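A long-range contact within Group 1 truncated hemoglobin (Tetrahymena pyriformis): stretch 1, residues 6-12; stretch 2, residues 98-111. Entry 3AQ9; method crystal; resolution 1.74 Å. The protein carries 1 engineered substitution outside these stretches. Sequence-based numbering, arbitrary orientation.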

ATOM      1  N   THR A   6      -7.571 -13.525  -9.179  1.00 42.50           N
ATOM      2  CA  THR A   6      -6.838 -12.285  -9.179  1.00 36.25           C
ATOM      3  C   THR A   6      -5.899 -12.346  -7.924  1.00 35.52           C
ATOM      4  O   THR A   6      -6.089 -13.227  -7.064  1.00 36.11           O
ATOM      5  CB  THR A   6      -7.815 -11.137  -8.956  1.00 38.52           C
ATOM      6  OG1 THR A   6      -8.568 -11.406  -7.766  1.00 34.58           O
ATOM      7  CG2 THR A   6      -8.797 -10.950 -10.198  1.00 37.84           C
ATOM      8  N   ILE A   7      -4.918 -11.463  -7.853  1.00 32.76           N
ATOM      9  CA  ILE A   7      -4.045 -11.400  -6.660  1.00 30.73           C
ATOM     10  C   ILE A   7      -4.901 -11.088  -5.434  1.00 32.10           C
ATOM     11  O   ILE A   7      -4.716 -11.705  -4.369  1.00 32.33           O
ATOM     12  CB  ILE A   7      -2.929 -10.337  -6.861  1.00 29.19           C
ATOM     13  CG1 ILE A   7      -2.022 -10.837  -7.987  1.00 31.56           C
ATOM     14  CG2 ILE A   7      -2.214 -10.075  -5.485  1.00 29.43           C
ATOM     15  CD1 ILE A   7      -1.084  -9.538  -8.485  1.00 32.30           C
ATOM     16  N   TYR A   8      -5.833 -10.172  -5.590  1.00 30.91           N
ATOM     17  CA  TYR A   8      -6.812  -9.930  -4.534  1.00 31.29           C
ATOM     18  C   TYR A   8      -7.497 -11.199  -4.017  1.00 32.69           C
ATOM     19  O   TYR A   8      -7.543 -11.392  -2.778  1.00 33.23           O
ATOM     20  CB  TYR A   8      -7.869  -8.981  -5.067  1.00 32.41           C
ATOM     21  CG  TYR A   8      -9.057  -8.718  -4.129  1.00 32.24           C
ATOM     22  CD1 TYR A   8      -8.840  -7.723  -3.140  1.00 35.02           C
ATOM     23  CD2 TYR A   8     -10.361  -9.234  -4.399  1.00 37.97           C
ATOM     24  CE1 TYR A   8      -9.875  -7.392  -2.328  1.00 37.41           C
ATOM     25  CE2 TYR A   8     -11.451  -8.847  -3.539  1.00 42.81           C
ATOM     26  CZ  TYR A   8     -11.061  -7.816  -2.568  1.00 38.56           C
ATOM     27  OH  TYR A   8     -11.909  -7.245  -1.648  1.00 48.83           O
ATOM     28  N   GLU A   9      -7.983 -12.076  -4.913  1.00 32.98           N
ATOM     29  CA  GLU A   9      -8.625 -13.304  -4.386  1.00 35.29           C
ATOM     30  C   GLU A   9      -7.542 -14.210  -3.704  1.00 37.19           C
ATOM     31  O   GLU A   9      -7.812 -14.873  -2.656  1.00 37.74           O
ATOM     32  CB  GLU A   9      -9.247 -14.020  -5.549  1.00 37.99           C
ATOM     33  CG  GLU A   9     -10.443 -13.347  -6.048  1.00 43.01           C
ATOM     34  CD  GLU A   9     -11.011 -14.032  -7.329  1.00 51.16           C
ATOM     35  OE1 GLU A   9     -10.311 -14.276  -8.318  1.00 55.20           O
ATOM     36  OE2 GLU A   9     -12.173 -14.408  -7.299  1.00 57.44           O
ATOM     37  N   LYS A  10      -6.337 -14.236  -4.312  1.00 36.64           N
ATOM     38  CA  LYS A  10      -5.304 -15.104  -3.799  1.00 38.77           C
ATOM     39  C   LYS A  10      -4.899 -14.658  -2.378  1.00 36.94           C
ATOM     40  O   LYS A  10      -4.519 -15.516  -1.564  1.00 39.74           O
ATOM     41  CB  LYS A  10      -4.109 -15.104  -4.743  1.00 39.68           C
ATOM     42  CG  LYS A  10      -4.323 -15.992  -5.983  1.00 45.11           C
ATOM     43  CD  LYS A  10      -3.274 -15.613  -7.068  1.00 50.92           C
ATOM     44  CE  LYS A  10      -3.248 -16.609  -8.292  1.00 59.52           C
ATOM     45  NZ  LYS A  10      -2.027 -16.081  -8.982  1.00 58.35           N
ATOM     46  N   LEU A  11      -4.964 -13.360  -2.110  1.00 34.99           N
ATOM     47  CA  LEU A  11      -4.643 -12.797  -0.741  1.00 35.58           C
ATOM     48  C   LEU A  11      -5.663 -13.144   0.299  1.00 36.06           C
ATOM     49  O   LEU A  11      -5.385 -12.979   1.500  1.00 38.07           O
ATOM     50  CB  LEU A  11      -4.565 -11.194  -0.796  1.00 33.44           C
ATOM     51  CG  LEU A  11      -3.415 -10.845  -1.520  1.00 38.84           C
ATOM     52  CD1 LEU A  11      -3.390  -9.337  -1.720  1.00 31.18           C
ATOM     53  CD2 LEU A  11      -2.159 -11.423  -0.767  1.00 45.31           C
ATOM     54  N   GLY A  12      -6.877 -13.470  -0.115  1.00 34.18           N
ATOM     55  CA  GLY A  12      -8.014 -13.714   0.793  1.00 37.69           C
ATOM     56  C   GLY A  12      -9.160 -12.734   0.614  1.00 35.52           C
ATOM     57  O   GLY A  12     -10.089 -12.723   1.424  1.00 39.16           O
TER
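Stretch 2 (98-111) GVTDAVINEAAKVI

Stretch 2 begins in extended or turn-like conformation and becomes helical. Gly-98 has positive phi (95°) and closes a Schellman motif at the end of a preceding helix; Val-99 and Thr-100 then have psi values of 142° and 154°, and from Asp-101 to Ile-111 the angles stay helical, with i-to-i+4 bonds running from Asn-105 N to Asp-101 O through Ile-111 N to Ala-107 O. Thr-100 caps this helix, its OG1 accepting a weak bond from Val-103 N at 3.3 Å.

The helix runs roughly antiparallel to the short helix 7-11: the angle between their N-to-C directions is 144°, the signed crossing angle -144°, and the axes approach to 10.1 Å. The register confirms the direction, since the start of stretch 1 faces the later part of stretch 2 and its end faces the beginning: the CA atoms of Ile-7 and Ala-107 are 6.5 Å apart, those of Leu-11 and Val-99 6.2 Å.

The main bump is Ile-7. Its CA-to-CB bond points toward stretch 2, and with chi1 at -66° and chi2 at 165° the side chain enters a hollow formed by Val-103, Glu-106, Ala-107 and Val-110, four positions spaced i, i+3, i+4 and i+7 along one helical face. Contacts to all four walls support this knob-into-hole reading. Ile-7 CG2 lies 3.9 Å from Ala-107 CB and 4.3 Å from Val-103 CG1, while Ile-7 CD1 reaches to 3.8 Å from Val-110 CG2 and 3.7 Å from Glu-106 CB. The same CD1 is 3.5 Å from Glu-106 O, so part of the wall is backbone. Glu-106 starts toward stretch 1, but the end of its side chain leads away, leaving its CB to line the hollow.

One turn further along stretch 1, Leu-11 makes the second contact. Its CA-to-CB bond points sideways, yet the end of the side chain comes nearer: Leu-11 CD2 packs 3.4 Å from Val-99 CG1 and 3.6 Å from Val-103 CG1. Val-103 therefore serves both residues, its CG1 touching Ile-7 as well as Leu-11, and Lys-10 CB also approaches this methyl at 4.0 Å.

No hydrogen bond crosses between the stretches. The 361 Å² buried in total, both sides summed, comes from one face of each helix together with Val-99, which lies ahead of the second helix; Tyr-8, Ile-104 and Ala-108 direct their CA-to-CB bonds away from the contact. The fit thus rests mainly on the packing of apolar side chains, with Lys-10 and Glu-106 at its margin.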

ATOM      1  N   GLY A  98       0.089 -14.647   6.485  1.00 41.12           N
ATOM      2  CA  GLY A  98       0.087 -16.042   5.986  1.00 42.13           C
ATOM      3  C   GLY A  98       0.063 -16.153   4.484  1.00 42.39           C
ATOM      4  O   GLY A  98      -0.133 -17.238   3.964  1.00 42.39           O
ATOM      5  N   VAL A  99       0.250 -15.033   3.769  1.00 38.44           N
ATOM      6  CA  VAL A  99       0.284 -15.077   2.266  1.00 37.78           C
ATOM      7  C   VAL A  99       1.633 -15.705   1.810  1.00 39.23           C
ATOM      8  O   VAL A  99       2.690 -15.490   2.431  1.00 37.78           O
ATOM      9  CB  VAL A  99       0.179 -13.632   1.690  1.00 35.91           C
ATOM     10  CG1 VAL A  99       0.171 -13.712   0.123  1.00 34.91           C
ATOM     11  CG2 VAL A  99      -1.128 -13.012   2.158  1.00 36.23           C
ATOM     12  N   THR A 100       1.590 -16.518   0.746  1.00 40.87           N
ATOM     13  CA  THR A 100       2.842 -17.205   0.258  1.00 43.81           C
ATOM     14  C   THR A 100       3.816 -16.180  -0.393  1.00 42.66           C
ATOM     15  O   THR A 100       3.343 -15.126  -0.899  1.00 38.49           O
ATOM     16  CB  THR A 100       2.547 -18.265  -0.813  1.00 45.40           C
ATOM     17  OG1 THR A 100       1.936 -17.644  -1.952  1.00 45.55           O
ATOM     18  CG2 THR A 100       1.609 -19.395  -0.247  1.00 48.45           C
ATOM     19  N   ASP A 101       5.124 -16.478  -0.380  1.00 44.15           N
ATOM     20  CA  ASP A 101       6.069 -15.574  -1.059  1.00 43.95           C
ATOM     21  C   ASP A 101       5.663 -15.302  -2.522  1.00 42.07           C
ATOM     22  O   ASP A 101       5.791 -14.158  -3.006  1.00 39.42           O
ATOM     23  CB  ASP A 101       7.488 -16.092  -1.018  1.00 47.72           C
ATOM     24  CG  ASP A 101       8.061 -16.169   0.397  1.00 52.71           C
ATOM     25  OD1 ASP A 101       7.669 -15.390   1.304  1.00 53.80           O
ATOM     26  OD2 ASP A 101       8.917 -17.054   0.587  1.00 58.61           O
ATOM     27  N   ALA A 102       5.126 -16.333  -3.189  1.00 44.71           N
ATOM     28  CA  ALA A 102       4.834 -16.168  -4.649  1.00 42.92           C
ATOM     29  C   ALA A 102       3.769 -15.110  -4.857  1.00 40.51           C
ATOM     30  O   ALA A 102       3.904 -14.242  -5.760  1.00 39.39           O
ATOM     31  CB  ALA A 102       4.427 -17.474  -5.333  1.00 44.74           C
ATOM     32  N   VAL A 103       2.730 -15.110  -3.994  1.00 37.33           N
ATOM     33  CA  VAL A 103       1.653 -14.144  -4.132  1.00 35.36           C
ATOM     34  C   VAL A 103       2.118 -12.762  -3.673  1.00 32.77           C
ATOM     35  O   VAL A 103       1.787 -11.722  -4.287  1.00 33.02           O
ATOM     36  CB  VAL A 103       0.366 -14.650  -3.367  1.00 36.12           C
ATOM     37  CG1 VAL A 103      -0.688 -13.498  -3.289  1.00 35.10           C
ATOM     38  CG2 VAL A 103      -0.118 -15.929  -4.151  1.00 38.77           C
ATOM     39  N   ILE A 104       2.933 -12.717  -2.615  1.00 32.85           N
ATOM     40  CA  ILE A 104       3.442 -11.431  -2.205  1.00 31.49           C
ATOM     41  C   ILE A 104       4.228 -10.825  -3.365  1.00 31.07           C
ATOM     42  O   ILE A 104       4.140  -9.622  -3.639  1.00 32.28           O
ATOM     43  CB  ILE A 104       4.365 -11.547  -0.993  1.00 30.67           C
ATOM     44  CG1 ILE A 104       3.492 -11.999   0.252  1.00 32.42           C
ATOM     45  CG2 ILE A 104       5.016 -10.173  -0.686  1.00 31.10           C
ATOM     46  CD1 ILE A 104       4.408 -12.394   1.369  1.00 38.91           C
ATOM     47  N   ASN A 105       4.983 -11.655  -4.062  1.00 32.92           N
ATOM     48  CA  ASN A 105       5.816 -11.071  -5.165  1.00 35.77           C
ATOM     49  C   ASN A 105       4.948 -10.559  -6.308  1.00 34.50           C
ATOM     50  O   ASN A 105       5.262  -9.520  -6.903  1.00 32.66           O
ATOM     51  CB  ASN A 105       6.785 -12.143  -5.691  1.00 38.44           C
ATOM     52  CG  ASN A 105       7.891 -12.475  -4.656  1.00 45.50           C
ATOM     53  OD1 ASN A 105       8.167 -11.655  -3.710  1.00 51.99           O
ATOM     54  ND2 ASN A 105       8.544 -13.671  -4.816  1.00 56.27           N
ATOM     55  N   GLU A 106       3.868 -11.290  -6.622  1.00 33.55           N
ATOM     56  CA  GLU A 106       2.941 -10.819  -7.670  1.00 34.01           C
ATOM     57  C   GLU A 106       2.363  -9.450  -7.273  1.00 33.58           C
ATOM     58  O   GLU A 106       2.273  -8.533  -8.085  1.00 31.20           O
ATOM     59  CB  GLU A 106       1.803 -11.822  -7.927  1.00 36.22           C
ATOM     60  CG  GLU A 106       2.212 -13.072  -8.786  1.00 47.08           C
ATOM     61  CD  GLU A 106       3.026 -12.646 -10.112  1.00 63.93           C
ATOM     62  OE1 GLU A 106       4.249 -13.044 -10.168  1.00 73.11           O
ATOM     63  OE2 GLU A 106       2.530 -11.925 -11.093  1.00 55.36           O
ATOM     64  N   ALA A 107       1.991  -9.310  -5.995  1.00 32.28           N
ATOM     65  CA  ALA A 107       1.383  -8.091  -5.566  1.00 28.92           C
ATOM     66  C   ALA A 107       2.420  -6.953  -5.618  1.00 28.86           C
ATOM     67  O   ALA A 107       2.125  -5.831  -6.115  1.00 28.92           O
ATOM     68  CB  ALA A 107       0.870  -8.204  -4.073  1.00 28.80           C
ATOM     69  N   ALA A 108       3.639  -7.218  -5.133  1.00 29.68           N
ATOM     70  CA  ALA A 108       4.670  -6.160  -5.140  1.00 29.07           C
ATOM     71  C   ALA A 108       4.976  -5.774  -6.550  1.00 30.38           C
ATOM     72  O   ALA A 108       5.268  -4.592  -6.810  1.00 30.77           O
ATOM     73  CB  ALA A 108       5.938  -6.597  -4.470  1.00 32.04           C
ATOM     74  N   LYS A 109       4.983  -6.720  -7.474  1.00 29.96           N
ATOM     75  CA  LYS A 109       5.365  -6.379  -8.909  1.00 31.50           C
ATOM     76  C   LYS A 109       4.317  -5.441  -9.511  1.00 31.29           C
ATOM     77  O   LYS A 109       4.699  -4.531 -10.291  1.00 32.20           O
ATOM     78  CB  LYS A 109       5.452  -7.622  -9.785  1.00 35.10           C
ATOM     79  CG  LYS A 109       6.738  -8.402  -9.540  1.00 42.48           C
ATOM     80  CD  LYS A 109       6.839  -9.674 -10.479  1.00 49.89           C
ATOM     81  CE  LYS A 109       6.336  -9.377 -11.907  1.00 50.51           C
ATOM     82  NZ  LYS A 109       6.686 -10.607 -12.761  1.00 64.75           N
ATOM     83  N   VAL A 110       3.031  -5.600  -9.141  1.00 29.74           N
ATOM     84  CA  VAL A 110       2.010  -4.628  -9.644  1.00 29.23           C
ATOM     85  C   VAL A 110       2.267  -3.270  -9.017  1.00 27.82           C
ATOM     86  O   VAL A 110       2.373  -2.263  -9.689  1.00 28.34           O
ATOM     87  CB  VAL A 110       0.554  -5.109  -9.328  1.00 28.57           C
ATOM     88  CG1 VAL A 110      -0.443  -3.956  -9.603  1.00 32.52           C
ATOM     89  CG2 VAL A 110       0.226  -6.407 -10.216  1.00 28.80           C
ATOM     90  N   ILE A 111       2.412  -3.255  -7.698  1.00 27.54           N
ATOM     91  CA  ILE A 111       2.521  -1.931  -6.987  1.00 26.28           C
ATOM     92  C   ILE A 111       3.805  -1.237  -7.352  1.00 26.84           C
ATOM     93  O   ILE A 111       3.843   0.018  -7.457  1.00 26.28           O
ATOM     94  CB  ILE A 111       2.494  -2.222  -5.501  1.00 26.95           C
ATOM     95  CG1 ILE A 111       1.117  -2.783  -5.185  1.00 26.25           C
ATOM     96  CG2 ILE A 111       2.784  -0.898  -4.593  1.00 26.66           C
ATOM     97  CD1 ILE A 111       0.996  -3.476  -3.785  1.00 28.19           C
TER